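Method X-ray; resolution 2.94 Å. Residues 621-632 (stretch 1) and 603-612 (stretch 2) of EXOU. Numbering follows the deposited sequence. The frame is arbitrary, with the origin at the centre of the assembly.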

# COMPACT_ATOMS: atom_id res chain seq x y z
N ASN B 621 -25.46 -2.96 -6.22
CA ASN B 621 -25.34 -4.11 -5.34
C ASN B 621 -23.91 -4.24 -4.84
O ASN B 621 -23.69 -4.49 -3.66
CB ASN B 621 -25.81 -5.40 -6.03
CG ASN B 621 -27.27 -5.33 -6.47
OD1 ASN B 621 -28.14 -4.91 -5.70
ND2 ASN B 621 -27.55 -5.73 -7.71
N GLN B 622 -22.94 -3.98 -5.71
CA GLN B 622 -21.54 -4.24 -5.38
C GLN B 622 -21.05 -3.26 -4.36
O GLN B 622 -20.17 -3.57 -3.55
CB GLN B 622 -20.66 -4.13 -6.61
CG GLN B 622 -19.33 -4.86 -6.46
CD GLN B 622 -19.52 -6.30 -6.02
OE1 GLN B 622 -18.98 -6.73 -5.00
NE2 GLN B 622 -20.31 -7.05 -6.78
N ALA B 623 -21.62 -2.06 -4.40
CA ALA B 623 -21.28 -1.04 -3.45
C ALA B 623 -21.53 -1.60 -2.08
O ALA B 623 -20.61 -1.73 -1.29
CB ALA B 623 -22.15 0.18 -3.67
N LEU B 624 -22.77 -2.01 -1.87
CA LEU B 624 -23.23 -2.52 -0.59
C LEU B 624 -22.47 -3.76 -0.16
O LEU B 624 -22.17 -3.92 1.02
CB LEU B 624 -24.73 -2.82 -0.66
CG LEU B 624 -25.64 -1.75 -1.33
CD1 LEU B 624 -26.80 -2.38 -2.08
CD2 LEU B 624 -26.16 -0.73 -0.33
N ASN B 625 -22.14 -4.65 -1.09
CA ASN B 625 -21.40 -5.83 -0.67
C ASN B 625 -20.03 -5.43 -0.15
O ASN B 625 -19.56 -6.02 0.85
CB ASN B 625 -21.25 -6.84 -1.79
CG ASN B 625 -22.57 -7.30 -2.33
OD1 ASN B 625 -23.38 -7.87 -1.62
ND2 ASN B 625 -22.79 -7.04 -3.62
N ASP B 626 -19.40 -4.44 -0.80
CA ASP B 626 -18.07 -4.00 -0.35
C ASP B 626 -18.12 -3.67 1.15
O ASP B 626 -17.30 -4.18 1.94
CB ASP B 626 -17.53 -2.84 -1.18
CG ASP B 626 -16.88 -3.31 -2.51
OD1 ASP B 626 -16.94 -4.53 -2.85
OD2 ASP B 626 -16.30 -2.45 -3.22
N ILE B 627 -19.17 -2.96 1.53
CA ILE B 627 -19.54 -2.70 2.91
C ILE B 627 -19.84 -3.93 3.80
O ILE B 627 -19.27 -4.07 4.87
CB ILE B 627 -20.71 -1.72 2.96
CG1 ILE B 627 -20.23 -0.39 2.42
CG2 ILE B 627 -21.23 -1.53 4.37
CD1 ILE B 627 -21.30 0.67 2.43
N VAL B 628 -20.76 -4.79 3.38
CA VAL B 628 -20.98 -6.01 4.16
C VAL B 628 -19.66 -6.75 4.39
O VAL B 628 -19.40 -7.20 5.49
CB VAL B 628 -22.00 -6.94 3.49
CG1 VAL B 628 -21.88 -8.36 4.03
CG2 VAL B 628 -23.40 -6.40 3.69
N ASP B 629 -18.82 -6.84 3.37
CA ASP B 629 -17.69 -7.76 3.44
C ASP B 629 -16.53 -7.23 4.26
O ASP B 629 -15.65 -8.00 4.65
CB ASP B 629 -17.21 -8.15 2.03
CG ASP B 629 -18.16 -9.12 1.33
OD1 ASP B 629 -19.34 -9.20 1.74
OD2 ASP B 629 -17.72 -9.78 0.35
N ASN B 630 -16.55 -5.93 4.55
CA ASN B 630 -15.32 -5.22 4.97
C ASN B 630 -15.46 -4.20 6.09
O ASN B 630 -14.51 -3.47 6.38
CB ASN B 630 -14.68 -4.55 3.76
CG ASN B 630 -14.13 -5.54 2.78
OD1 ASN B 630 -13.03 -6.08 2.98
ND2 ASN B 630 -14.91 -5.82 1.73
N TYR B 631 -16.63 -4.14 6.69
CA TYR B 631 -16.91 -3.17 7.74
C TYR B 631 -16.70 -3.90 9.03
O TYR B 631 -17.32 -4.94 9.26
CB TYR B 631 -18.36 -2.74 7.63
CG TYR B 631 -18.77 -1.57 8.49
CD1 TYR B 631 -19.17 -1.75 9.82
CD2 TYR B 631 -18.86 -0.30 7.96
CE1 TYR B 631 -19.58 -0.67 10.59
CE2 TYR B 631 -19.27 0.78 8.72
CZ TYR B 631 -19.63 0.60 10.03
OH TYR B 631 -20.05 1.69 10.76
N SER B 632 -15.81 -3.37 9.87
CA SER B 632 -15.57 -3.95 11.20
C SER B 632 -16.40 -3.22 12.26
O SER B 632 -16.21 -2.03 12.50
CB SER B 632 -14.08 -3.89 11.56
OG SER B 632 -13.27 -4.41 10.50
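Stretch 2 603-612: LLRRAEEQLR

Stretch 2 packs on stretch 1 as a nearly antiparallel helix pair, in which one buried carboxylate, that of Asp626, gathers polar side chains from the partner while small and aliphatic residues fill the rest of the seam. All of 603-612 is helical, with phi/psi values close to the alpha-helical norm and i to i+4 bonds such as Ala607 N to Leu603 O (3.0 Å) and Leu611 N to Ala607 O (2.9 Å); the helix extends beyond the stretch in both directions. In stretch 1 the helix is already under way at Asn621, and by Tyr631, with phi/psi of -98/123, the chain has left it.

The N-to-C directions of the two helices differ by 170°, and their axes approach to 9.1 Å. The register agrees with this opposed course: Ala623 CA lies 5.6 Å from Ala607 CA, whereas one turn further along stretch 1 and one turn back along stretch 2, Ile627 CA and Leu603 CA are 7.3 Å apart. The backbones are therefore nearer at the alanine pair, where both CA-to-CB bonds point toward the opposing helix and neither side chain extends beyond CB. The two stretches together bury 510 Å².

The polar centre is Asp626, whose CA-to-CB bond points toward stretch 2. Its OD2 accepts hydrogen bonds from Arg606 NH1 at 2.7 Å and from Arg606 NH2, also at 2.7 Å, with N-H...acceptor angles of 142° and 141°. These near-equal values mean that a single oxygen sits between the two terminal nitrogens, at the edge of the guanidinium and near its plane, and the opposite charges make the pair a salt bridge. Arg606 leaves its helix sideways, but its t, t, t chain carries the guanidinium across to the acid. A third donor, Gln610 NE2, reaches Asp626 OD2 at 2.7 Å with a straighter angle of 162°. Arg606 and Gln610 are four residues apart, so one helical turn places both within reach of the same carboxylate. The other end of the Gln610 amide lies over the stretch 1 backbone, with its OE1 3.5 Å from Ala623 CA.

Apolar contacts continue the interface. Ala623 CB meets Leu611 CD2 at 3.6 Å, and Ile627 CD1 meets Ala607 CB at the same distance; Ile627 starts sideways, yet its m, t rotamer brings the end of the chain nearer to stretch 2. Leu603, with 87 Å² covered, is the residue most covered by the opposite stretch. Its CD2 lies 3.2 Å from Asn630 O and 3.7 Å from Tyr631 CA, so it packs largely against the main chain of Asn630 and Tyr631. Leu604 CD2 approaches Tyr631 CE2 at 3.9 Å, at the edge of the ring and near its plane. Within stretch 1, Asn630 ND2 donates to Asp626 O at 2.9 Å and 161°, tying Asn630 back to the preceding turn.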

# COMPACT_ATOMS: atom_id res chain seq x y z
N LEU B 603 -13.48 3.27 4.14
CA LEU B 603 -14.30 2.30 3.45
C LEU B 603 -15.54 2.97 2.89
O LEU B 603 -15.97 2.68 1.75
CB LEU B 603 -14.71 1.19 4.40
CG LEU B 603 -15.43 -0.02 3.82
CD1 LEU B 603 -14.46 -0.80 2.98
CD2 LEU B 603 -15.89 -0.92 4.95
N LEU B 604 -16.12 3.86 3.67
CA LEU B 604 -17.39 4.42 3.29
C LEU B 604 -17.19 5.56 2.32
O LEU B 604 -18.01 5.78 1.44
CB LEU B 604 -18.19 4.88 4.50
CG LEU B 604 -18.28 3.95 5.70
CD1 LEU B 604 -18.19 4.83 6.94
CD2 LEU B 604 -19.59 3.18 5.69
N ARG B 605 -16.11 6.32 2.51
CA ARG B 605 -15.80 7.39 1.59
C ARG B 605 -15.61 6.76 0.21
O ARG B 605 -15.75 7.41 -0.84
CB ARG B 605 -14.57 8.16 2.05
CG ARG B 605 -14.84 9.54 2.63
CD ARG B 605 -14.69 10.62 1.55
NE ARG B 605 -13.92 11.80 1.99
CZ ARG B 605 -13.75 12.91 1.26
NH1 ARG B 605 -14.29 13.01 0.05
NH2 ARG B 605 -13.03 13.92 1.73
N ARG B 606 -15.37 5.45 0.20
CA ARG B 606 -15.17 4.73 -1.04
C ARG B 606 -16.49 4.22 -1.57
O ARG B 606 -16.70 4.17 -2.77
CB ARG B 606 -14.22 3.57 -0.81
CG ARG B 606 -14.04 2.65 -1.99
CD ARG B 606 -13.03 1.57 -1.64
NE ARG B 606 -13.03 0.49 -2.62
CZ ARG B 606 -14.00 -0.41 -2.76
NH1 ARG B 606 -15.08 -0.39 -2.00
NH2 ARG B 606 -13.86 -1.36 -3.67
N ALA B 607 -17.36 3.79 -0.67
CA ALA B 607 -18.67 3.34 -1.07
C ALA B 607 -19.40 4.51 -1.70
O ALA B 607 -20.11 4.35 -2.68
CB ALA B 607 -19.44 2.79 0.12
N GLU B 608 -19.16 5.70 -1.19
CA GLU B 608 -19.77 6.90 -1.74
C GLU B 608 -19.36 7.07 -3.19
O GLU B 608 -20.16 7.45 -4.04
CB GLU B 608 -19.31 8.11 -0.93
CG GLU B 608 -20.33 9.23 -0.76
CD GLU B 608 -19.81 10.37 0.15
OE1 GLU B 608 -18.81 10.18 0.86
OE2 GLU B 608 -20.40 11.48 0.13
N GLU B 609 -18.09 6.76 -3.46
CA GLU B 609 -17.48 6.96 -4.77
C GLU B 609 -18.12 5.99 -5.74
O GLU B 609 -18.51 6.38 -6.86
CB GLU B 609 -15.96 6.68 -4.68
CG GLU B 609 -15.12 7.07 -5.89
CD GLU B 609 -15.42 8.46 -6.40
OE1 GLU B 609 -16.44 9.03 -5.93
OE2 GLU B 609 -14.67 8.99 -7.28
N GLN B 610 -18.20 4.73 -5.32
CA GLN B 610 -18.89 3.68 -6.07
C GLN B 610 -20.30 4.08 -6.46
O GLN B 610 -20.69 4.01 -7.64
CB GLN B 610 -18.94 2.40 -5.25
CG GLN B 610 -18.00 1.34 -5.79
CD GLN B 610 -17.58 0.35 -4.74
OE1 GLN B 610 -18.09 0.34 -3.62
NE2 GLN B 610 -16.66 -0.50 -5.10
N LEU B 611 -21.05 4.52 -5.46
CA LEU B 611 -22.42 4.96 -5.61
C LEU B 611 -22.53 6.14 -6.54
O LEU B 611 -23.35 6.11 -7.43
CB LEU B 611 -23.00 5.35 -4.26
CG LEU B 611 -23.27 4.25 -3.24
CD1 LEU B 611 -23.82 4.90 -1.98
CD2 LEU B 611 -24.21 3.15 -3.74
N ARG B 612 -21.71 7.18 -6.34
CA ARG B 612 -21.71 8.33 -7.28
C ARG B 612 -21.66 7.91 -8.73
O ARG B 612 -22.35 8.49 -9.53
CB ARG B 612 -20.59 9.36 -7.02
CG ARG B 612 -20.68 10.10 -5.69
CD ARG B 612 -19.47 11.00 -5.45
NE ARG B 612 -19.45 12.12 -6.41
CZ ARG B 612 -18.44 12.39 -7.27
NH1 ARG B 612 -17.30 11.63 -7.31
NH2 ARG B 612 -18.55 13.44 -8.09